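Local structure of sialyltransferase 0160 (Photobacterium damselae, 4R84) at residues V40-T45 / S193-N198; Q140-D143 / Q149-V152; N251-L256 / R310-S315. The protein transfers sialic acid from a CMP-activated donor, probably onto galactose-containing acceptors through an alpha-2,6 linkage. One frame throughout, in Å; residues are numbered along the deposited sequence.

Interaction 1: V40-T45 / S193-N198; sequences VVETET and SKNRLN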
loop_
_atom_site.group_PDB
_atom_site.type_symbol
_atom_site.label_atom_id
_atom_site.label_comp_id
_atom_site.label_asym_id
_atom_site.label_seq_id
_atom_site.Cartn_x
_atom_site.Cartn_y
_atom_site.Cartn_z
ATOM N N VAL A 40 -16.174 17.781 10.716
ATOM C CA VAL A 40 -15.848 17.802 12.136
ATOM C C VAL A 40 -16.269 16.466 12.730
ATOM O O VAL A 40 -17.436 16.060 12.642
ATOM C CB VAL A 40 -16.530 18.983 12.881
ATOM C CG1 VAL A 40 -15.979 19.124 14.310
ATOM C CG2 VAL A 40 -16.341 20.303 12.113
ATOM N N VAL A 41 -15.309 15.760 13.323
ATOM C CA VAL A 41 -15.595 14.479 13.927
ATOM C C VAL A 41 -16.435 14.691 15.174
ATOM O O VAL A 41 -16.191 15.633 15.924
ATOM C CB VAL A 41 -14.297 13.731 14.277
ATOM C CG1 VAL A 41 -14.608 12.434 15.010
ATOM C CG2 VAL A 41 -13.530 13.460 12.989
ATOM N N GLU A 42 -17.437 13.840 15.359
ATOM C CA GLU A 42 -18.273 13.882 16.574
ATOM C C GLU A 42 -17.425 14.054 17.834
ATOM O O GLU A 42 -16.432 13.358 18.014
ATOM C CB GLU A 42 -19.110 12.602 16.690
ATOM C CG GLU A 42 -20.186 12.469 15.637
ATOM C CD GLU A 42 -21.091 11.265 15.825
ATOM O OE1 GLU A 42 -20.735 10.293 16.542
ATOM O OE2 GLU A 42 -22.197 11.296 15.255
ATOM N N THR A 43 -17.867 14.973 18.690
ATOM C CA THR A 43 -17.251 15.382 19.967
ATOM C C THR A 43 -16.025 16.292 19.827
ATOM O O THR A 43 -15.582 16.867 20.821
ATOM C CB THR A 43 -16.837 14.170 20.880
ATOM O OG1 THR A 43 -15.600 13.611 20.435
ATOM C CG2 THR A 43 -17.932 13.100 20.948
ATOM N N GLU A 44 -15.502 16.476 18.619
ATOM C CA GLU A 44 -14.353 17.362 18.437
ATOM C C GLU A 44 -14.803 18.807 18.190
ATOM O O GLU A 44 -15.969 19.066 17.900
ATOM C CB GLU A 44 -13.455 16.841 17.291
ATOM C CG GLU A 44 -12.897 15.444 17.587
ATOM C CD GLU A 44 -11.747 15.029 16.688
ATOM O OE1 GLU A 44 -11.421 15.762 15.734
ATOM O OE2 GLU A 44 -11.158 13.957 16.953
ATOM N N THR A 45 -13.869 19.744 18.321
ATOM C CA THR A 45 -14.168 21.170 18.260
ATOM C C THR A 45 -13.621 21.805 16.973
ATOM O O THR A 45 -12.520 21.482 16.518
ATOM C CB THR A 45 -13.590 21.890 19.496
ATOM O OG1 THR A 45 -14.203 21.369 20.686
ATOM C CG2 THR A 45 -13.830 23.404 19.427
ATOM N N SER A 193 -16.475 2.097 22.096
ATOM C CA SER A 193 -16.221 3.372 22.763
ATOM C C SER A 193 -16.780 4.584 22.003
ATOM O O SER A 193 -16.792 5.714 22.519
ATOM C CB SER A 193 -14.717 3.556 22.973
ATOM O OG SER A 193 -14.081 3.958 21.770
ATOM N N LYS A 194 -17.240 4.352 20.775
ATOM C CA LYS A 194 -17.704 5.441 19.907
ATOM C C LYS A 194 -19.209 5.402 19.668
ATOM O O LYS A 194 -19.824 4.340 19.658
ATOM C CB LYS A 194 -16.986 5.394 18.540
ATOM C CG LYS A 194 -15.470 5.406 18.605
ATOM C CD LYS A 194 -14.940 6.690 19.244
ATOM C CE LYS A 194 -13.425 6.769 19.124
ATOM N NZ LYS A 194 -12.851 7.921 19.885
ATOM N N ASN A 195 -19.802 6.567 19.455
ATOM C CA ASN A 195 -21.215 6.648 19.116
ATOM C C ASN A 195 -21.503 6.040 17.744
ATOM O O ASN A 195 -22.507 5.338 17.549
ATOM C CB ASN A 195 -21.669 8.111 19.171
ATOM C CG ASN A 195 -23.053 8.316 18.617
ATOM O OD1 ASN A 195 -24.044 7.864 19.202
ATOM N ND2 ASN A 195 -23.143 9.060 17.519
ATOM N N ARG A 196 -20.616 6.333 16.800
ATOM C CA ARG A 196 -20.649 5.767 15.446
ATOM C C ARG A 196 -19.217 5.531 15.000
ATOM O O ARG A 196 -18.316 6.189 15.502
ATOM C CB ARG A 196 -21.355 6.715 14.459
ATOM C CG ARG A 196 -22.844 6.871 14.626
ATOM C CD ARG A 196 -23.420 7.674 13.467
ATOM N NE ARG A 196 -22.969 9.068 13.448
ATOM C CZ ARG A 196 -22.638 9.737 12.340
ATOM N NH1 ARG A 196 -22.649 9.121 11.163
ATOM N NH2 ARG A 196 -22.247 11.010 12.410
ATOM N N LEU A 197 -18.992 4.615 14.062
ATOM C CA LEU A 197 -17.633 4.388 13.581
ATOM C C LEU A 197 -17.598 3.956 12.117
ATOM O O LEU A 197 -18.361 3.084 11.714
ATOM C CB LEU A 197 -16.934 3.327 14.450
ATOM C CG LEU A 197 -15.489 3.006 14.034
ATOM C CD1 LEU A 197 -14.597 4.227 14.302
ATOM C CD2 LEU A 197 -14.990 1.761 14.774
ATOM N N ASN A 198 -16.721 4.590 11.336
ATOM C CA ASN A 198 -16.348 4.098 10.016
ATOM C C ASN A 198 -15.014 3.376 10.108
ATOM O O ASN A 198 -14.065 3.876 10.714
ATOM C CB ASN A 198 -16.232 5.238 9.005
ATOM C CG ASN A 198 -17.576 5.823 8.634
ATOM O OD1 ASN A 198 -18.568 5.105 8.510
ATOM N ND2 ASN A 198 -17.619 7.134 8.476
HETATM O O HOH W 1 -18.528 9.128 17.600
HETATM O O HOH W 2 -14.652 10.427 20.807
#
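The E42 carboxylate sits at the edge of the R196 guanidinium, with OE2 in the guanidinium plane, while R196 reaches the carboxylate from above one of its faces; the two planes stand 66° apart. R196 grips side-on with two nitrogens directed at a single oxygen: NH2 lies 2.9 Å and NE 3.0 Å from E42 OE2, both from the same face of the carboxylate, forming a salt bridge. The other oxygen is met more nearly in plane. N195 ND2 approaches E42 OE1 on its syn side at 2.9 Å in an almost straight bond (169°), with OE1 close to the amide plane. Water 1 also donates to E42 OE1 at 2.7 Å and is held weakly by N195 N. N195 CG stands anti to the backbone N (chi1 171°), which brings the amide across the end of the glutamate.

E42 is the second residue of a type II beta turn, V41 to E44, closed by E44 N to V41 O. The turn leaves strand 31-41 in the K319L-like, PKD family region, whereas N195 and R196 belong to the connection from helix 181-192 to strand 197-204 in the sialyltransferase region. The glutamate therefore carries a polar joint between two parts of the chain. Backbone atoms of L88 complete it, the N bonding to E42 OE2 and the O to N195 ND2, and D91 forms a salt bridge with R196 NH1. With several donors and a guanidinium around it, the buried carboxylate is probably kept ionised. Farther out the contact is water-mediated: water 2 accepts from K194 NZ at 3.2 Å and donates weakly to T43 OG1, whose hydroxyl also bonds to E42 O within the turn.

Interaction 2: Q140-D143 / Q149-V152; sequences QAKD and QRFV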
loop_
_atom_site.group_PDB
_atom_site.type_symbol
_atom_site.label_atom_id
_atom_site.label_comp_id
_atom_site.label_asym_id
_atom_site.label_seq_id
_atom_site.Cartn_x
_atom_site.Cartn_y
_atom_site.Cartn_z
ATOM N N GLN A 140 0.435 10.504 4.198
ATOM C CA GLN A 140 -0.474 11.494 3.620
ATOM C C GLN A 140 -1.677 11.714 4.533
ATOM O O GLN A 140 -2.100 12.845 4.769
ATOM C CB GLN A 140 -0.987 11.053 2.250
ATOM C CG GLN A 140 0.083 10.860 1.155
ATOM C CD GLN A 140 -0.452 10.037 -0.024
ATOM O OE1 GLN A 140 -1.466 9.352 0.096
ATOM N NE2 GLN A 140 0.236 10.098 -1.159
ATOM N N ALA A 141 -2.236 10.614 5.021
ATOM C CA ALA A 141 -3.490 10.661 5.783
ATOM C C ALA A 141 -3.357 11.308 7.157
ATOM O O ALA A 141 -4.342 11.843 7.689
ATOM C CB ALA A 141 -4.071 9.243 5.918
ATOM N N LYS A 142 -2.169 11.237 7.752
ATOM C CA LYS A 142 -1.930 11.896 9.029
ATOM C C LYS A 142 -2.112 13.404 8.864
ATOM O O LYS A 142 -2.599 14.089 9.771
ATOM C CB LYS A 142 -0.533 11.576 9.571
ATOM C CG LYS A 142 -0.132 12.457 10.755
ATOM C CD LYS A 142 -1.034 12.242 11.952
ATOM C CE LYS A 142 -0.831 13.335 13.004
ATOM N NZ LYS A 142 0.596 13.642 13.308
ATOM N N ASP A 143 -1.708 13.924 7.709
ATOM C CA ASP A 143 -1.861 15.347 7.445
ATOM C C ASP A 143 -3.276 15.683 7.030
ATOM O O ASP A 143 -3.818 16.701 7.461
ATOM C CB ASP A 143 -0.880 15.827 6.372
ATOM C CG ASP A 143 0.481 16.170 6.943
ATOM O OD1 ASP A 143 0.828 15.652 8.030
ATOM O OD2 ASP A 143 1.183 16.999 6.323
ATOM N N GLN A 149 -7.512 7.505 14.048
ATOM C CA GLN A 149 -6.669 6.511 14.692
ATOM C C GLN A 149 -6.348 5.400 13.683
ATOM O O GLN A 149 -7.162 5.086 12.817
ATOM C CB GLN A 149 -7.375 5.932 15.918
ATOM C CG GLN A 149 -6.556 4.927 16.695
ATOM C CD GLN A 149 -5.290 5.525 17.256
ATOM O OE1 GLN A 149 -5.276 6.681 17.709
ATOM N NE2 GLN A 149 -4.203 4.748 17.212
ATOM N N ARG A 150 -5.153 4.831 13.803
ATOM C CA ARG A 150 -4.696 3.785 12.894
ATOM C C ARG A 150 -4.228 2.596 13.699
ATOM O O ARG A 150 -3.462 2.756 14.647
ATOM C CB ARG A 150 -3.554 4.284 11.999
ATOM C CG ARG A 150 -3.909 5.562 11.235
ATOM C CD ARG A 150 -2.861 6.057 10.206
ATOM N NE ARG A 150 -3.571 7.090 9.462
ATOM C CZ ARG A 150 -3.680 8.364 9.837
ATOM N NH1 ARG A 150 -2.975 8.849 10.855
ATOM N NH2 ARG A 150 -4.451 9.169 9.136
ATOM N N PHE A 151 -4.712 1.410 13.332
ATOM C CA PHE A 151 -4.228 0.173 13.935
ATOM C C PHE A 151 -3.409 -0.529 12.876
ATOM O O PHE A 151 -3.920 -0.751 11.788
ATOM C CB PHE A 151 -5.374 -0.728 14.377
ATOM C CG PHE A 151 -6.139 -0.220 15.579
ATOM C CD1 PHE A 151 -5.741 0.920 16.255
ATOM C CD2 PHE A 151 -7.216 -0.940 16.062
ATOM C CE1 PHE A 151 -6.439 1.367 17.377
ATOM C CE2 PHE A 151 -7.935 -0.486 17.197
ATOM C CZ PHE A 151 -7.528 0.656 17.846
ATOM N N VAL A 152 -2.173 -0.907 13.199
ATOM C CA VAL A 152 -1.253 -1.427 12.175
ATOM C C VAL A 152 -0.611 -2.748 12.587
ATOM O O VAL A 152 0.039 -2.841 13.633
ATOM C CB VAL A 152 -0.134 -0.412 11.851
ATOM C CG1 VAL A 152 0.833 -1.011 10.803
ATOM C CG2 VAL A 152 -0.702 0.923 11.304
#
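R150 pushes its guanidinium against the A141-K142 peptide of the helix, NH2 overlapping the A141 carbonyl while NH1 lies beside K142. The contact is internal to a beta-alpha-beta unit of the Rossmann-type sheet: strand 106-125 leads into helix 129-144, which returns through a short loop to the parallel strand 149-154. R150 points from that strand toward the helix. Its chain is extended from CG to NE, and the final torsion (chi4 85°) then turns the guanidinium out of line with the stem.

The packing is close. R150 NH2 comes to 3.2 Å from A141 CB and lies 3.0 Å from A141 O; A141 O and K142 N are both placed obliquely to the guanidinium plane. NH1 is 3.7 Å from K142 CA and 3.9 Å from K142 CB, a contact with the aliphatic root of the lysine. The charge of R150 is met largely outside the pair: NE forms a salt bridge with E121 of strand 106-125, the first strand of the unit, and NH1 bonds to the carbonyl of L167. These partners hold the flat group against the helix.

K142 crosses R150 at about a right angle and bends at chi2 (64°), carrying its ammonium off to the carbonyl oxygen of K166. The two like charges are thereby kept apart, with K142 NZ 6.5 Å from R150 NH1.

Interaction 3: N251-L256 / R310-S315; sequences NKIETL and RDYLGS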
loop_
_atom_site.group_PDB
_atom_site.type_symbol
_atom_site.label_atom_id
_atom_site.label_comp_id
_atom_site.label_asym_id
_atom_site.label_seq_id
_atom_site.Cartn_x
_atom_site.Cartn_y
_atom_site.Cartn_z
ATOM N N ASN A 251 -16.518 -21.130 -17.133
ATOM C CA ASN A 251 -17.594 -20.405 -16.467
ATOM C C ASN A 251 -17.113 -19.628 -15.250
ATOM O O ASN A 251 -17.857 -19.496 -14.278
ATOM C CB ASN A 251 -18.692 -21.375 -16.019
ATOM C CG ASN A 251 -18.985 -22.443 -17.048
ATOM O OD1 ASN A 251 -19.186 -22.151 -18.228
ATOM N ND2 ASN A 251 -18.980 -23.698 -16.609
ATOM N N LYS A 252 -15.882 -19.123 -15.295
ATOM C CA LYS A 252 -15.246 -18.619 -14.077
ATOM C C LYS A 252 -15.898 -17.346 -13.516
ATOM O O LYS A 252 -15.992 -17.194 -12.300
ATOM C CB LYS A 252 -13.745 -18.382 -14.307
ATOM C CG LYS A 252 -13.398 -17.420 -15.428
ATOM C CD LYS A 252 -11.879 -17.325 -15.600
ATOM C CE LYS A 252 -11.475 -16.150 -16.485
ATOM N NZ LYS A 252 -11.841 -16.371 -17.926
ATOM N N ILE A 253 -16.343 -16.432 -14.377
ATOM C CA ILE A 253 -16.998 -15.219 -13.876
ATOM C C ILE A 253 -18.390 -15.556 -13.341
ATOM O O ILE A 253 -18.811 -15.026 -12.315
ATOM C CB ILE A 253 -17.085 -14.115 -14.945
ATOM C CG1 ILE A 253 -15.681 -13.646 -15.318
ATOM C CG2 ILE A 253 -17.900 -12.934 -14.442
ATOM C CD1 ILE A 253 -14.823 -13.272 -14.127
ATOM N N GLU A 254 -19.098 -16.446 -14.030
ATOM C CA GLU A 254 -20.390 -16.917 -13.540
ATOM C C GLU A 254 -20.255 -17.535 -12.151
ATOM O O GLU A 254 -21.094 -17.317 -11.271
ATOM C CB GLU A 254 -20.985 -17.943 -14.501
ATOM C CG GLU A 254 -22.387 -18.380 -14.145
ATOM C CD GLU A 254 -22.908 -19.437 -15.094
ATOM O OE1 GLU A 254 -22.533 -19.394 -16.285
ATOM O OE2 GLU A 254 -23.672 -20.320 -14.647
ATOM N N THR A 255 -19.188 -18.301 -11.954
ATOM C CA THR A 255 -18.932 -18.888 -10.647
ATOM C C THR A 255 -18.651 -17.777 -9.625
ATOM O O THR A 255 -19.177 -17.815 -8.507
ATOM C CB THR A 255 -17.774 -19.886 -10.708
ATOM O OG1 THR A 255 -18.107 -20.922 -11.643
ATOM C CG2 THR A 255 -17.530 -20.511 -9.346
ATOM N N LEU A 256 -17.863 -16.778 -10.019
ATOM C CA LEU A 256 -17.593 -15.630 -9.148
ATOM C C LEU A 256 -18.877 -14.955 -8.687
ATOM O O LEU A 256 -19.095 -14.757 -7.485
ATOM C CB LEU A 256 -16.733 -14.584 -9.855
ATOM C CG LEU A 256 -15.221 -14.711 -9.822
ATOM C CD1 LEU A 256 -14.589 -13.412 -10.285
ATOM C CD2 LEU A 256 -14.759 -15.085 -8.427
ATOM N N ARG A 310 -11.583 -8.451 -16.041
ATOM C CA ARG A 310 -11.431 -7.005 -16.197
ATOM C C ARG A 310 -12.780 -6.294 -16.170
ATOM O O ARG A 310 -12.977 -5.292 -15.448
ATOM C CB ARG A 310 -10.729 -6.685 -17.517
ATOM C CG ARG A 310 -10.530 -5.204 -17.757
ATOM C CD ARG A 310 -10.065 -4.956 -19.161
ATOM N NE ARG A 310 -11.012 -5.488 -20.143
ATOM C CZ ARG A 310 -10.743 -5.603 -21.437
ATOM N NH1 ARG A 310 -9.551 -5.239 -21.891
ATOM N NH2 ARG A 310 -11.650 -6.098 -22.268
ATOM N N ASP A 311 -13.718 -6.842 -16.929
ATOM C CA ASP A 311 -15.062 -6.278 -16.996
ATOM C C ASP A 311 -15.797 -6.436 -15.673
ATOM O O ASP A 311 -16.527 -5.539 -15.255
ATOM C CB ASP A 311 -15.864 -6.932 -18.120
ATOM C CG ASP A 311 -15.304 -6.615 -19.494
ATOM O OD1 ASP A 311 -14.566 -5.612 -19.618
ATOM O OD2 ASP A 311 -15.600 -7.369 -20.447
ATOM N N TYR A 312 -15.579 -7.572 -15.016
ATOM C CA TYR A 312 -16.235 -7.886 -13.747
ATOM C C TYR A 312 -15.779 -6.958 -12.633
ATOM O O TYR A 312 -16.572 -6.580 -11.770
ATOM C CB TYR A 312 -15.958 -9.339 -13.346
ATOM C CG TYR A 312 -16.716 -9.806 -12.121
ATOM C CD1 TYR A 312 -18.084 -10.026 -12.175
ATOM C CD2 TYR A 312 -16.064 -10.020 -10.908
ATOM C CE1 TYR A 312 -18.783 -10.451 -11.065
ATOM C CE2 TYR A 312 -16.752 -10.451 -9.791
ATOM C CZ TYR A 312 -18.119 -10.670 -9.876
ATOM O OH TYR A 312 -18.832 -11.099 -8.779
ATOM N N LEU A 313 -14.495 -6.621 -12.626
ATOM C CA LEU A 313 -13.980 -5.703 -11.603
ATOM C C LEU A 313 -14.315 -4.265 -11.946
ATOM O O LEU A 313 -14.580 -3.448 -11.053
ATOM C CB LEU A 313 -12.468 -5.845 -11.457
ATOM C CG LEU A 313 -11.960 -7.221 -11.026
ATOM C CD1 LEU A 313 -10.453 -7.225 -10.884
ATOM C CD2 LEU A 313 -12.609 -7.592 -9.707
ATOM N N GLY A 314 -14.295 -3.959 -13.241
ATOM C CA GLY A 314 -14.628 -2.623 -13.697
ATOM C C GLY A 314 -13.767 -1.546 -13.063
ATOM O O GLY A 314 -12.536 -1.664 -13.000
ATOM N N SER A 315 -14.418 -0.496 -12.572
ATOM C CA SER A 315 -13.695 0.651 -12.047
ATOM C C SER A 315 -12.986 0.358 -10.722
ATOM O O SER A 315 -12.168 1.160 -10.277
ATOM C CB SER A 315 -14.644 1.833 -11.867
ATOM O OG SER A 315 -15.712 1.500 -10.999
#
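Y312 lies across I253 and L256, one helical turn apart, both of which meet it from the same side of its ring plane; these three side chains form the close-packed part of the contact. I253 CG2 touches the ring at CD1, 3.7 Å away, and L256 CD1 meets the other ortho-meta side, 3.7 Å from CE2 and 3.8 Å from CD2 of Y312. Both methyls approach obliquely. The CG of Y312 is anti to its backbone N (chi1 -174°), which sends the ring out from helix 307-313 alongside helix 252-267; I253 CG2 is likewise anti to the N of its own residue, and the two side chains slide past each other in opposite directions. The phenol oxygen does not end in the apolar patch: Y312 OH bonds to OD1 of N283, whose ND2 in turn bonds to L256 O, so that one asparagine ties the tyrosine tip to the helix it packs on. H285 adds an edge-to-face contact with the Y312 ring.

The solvent side adds little: E254 and T255 are exposed and do not touch segment 310-315. T255 OG1 instead gives a hydrogen bond of 3.0 Å to N251 O, which also receives T255 N. D311 is exposed too and forms a long salt bridge with R310 NE (OD1 to NE 3.6 Å).

Helix 252-267 lies in the connection between the parallel strands 225-233 and 290-294, and helix 307-313 in the next connection, to strand 317-319: successive alpha-helical crossovers, the arrangement expected of a Rossmann-like domain in a GT-B glycosyltransferase.

Interactions 1 and 2 both reach the large mixed sheet. Their centres are 16 Å apart and their nearest atoms about 7 Å, and strand 106-125 pairs with strands 31-41, 149-154 and 197-204, which carry segments of both. Along the chain, interaction 2 is nested within the long loop that interaction 1 closes. Interaction 3 follows both, its centre 37 Å from that of interaction 1 and 33 Å from that of interaction 2; its helices lie in connections between later strands of the same sheet. Together they span the joint between the PKD-like region and the sialyltransferase region, a crossover within the latter, and the packing of helix 307-313 on helix 252-267.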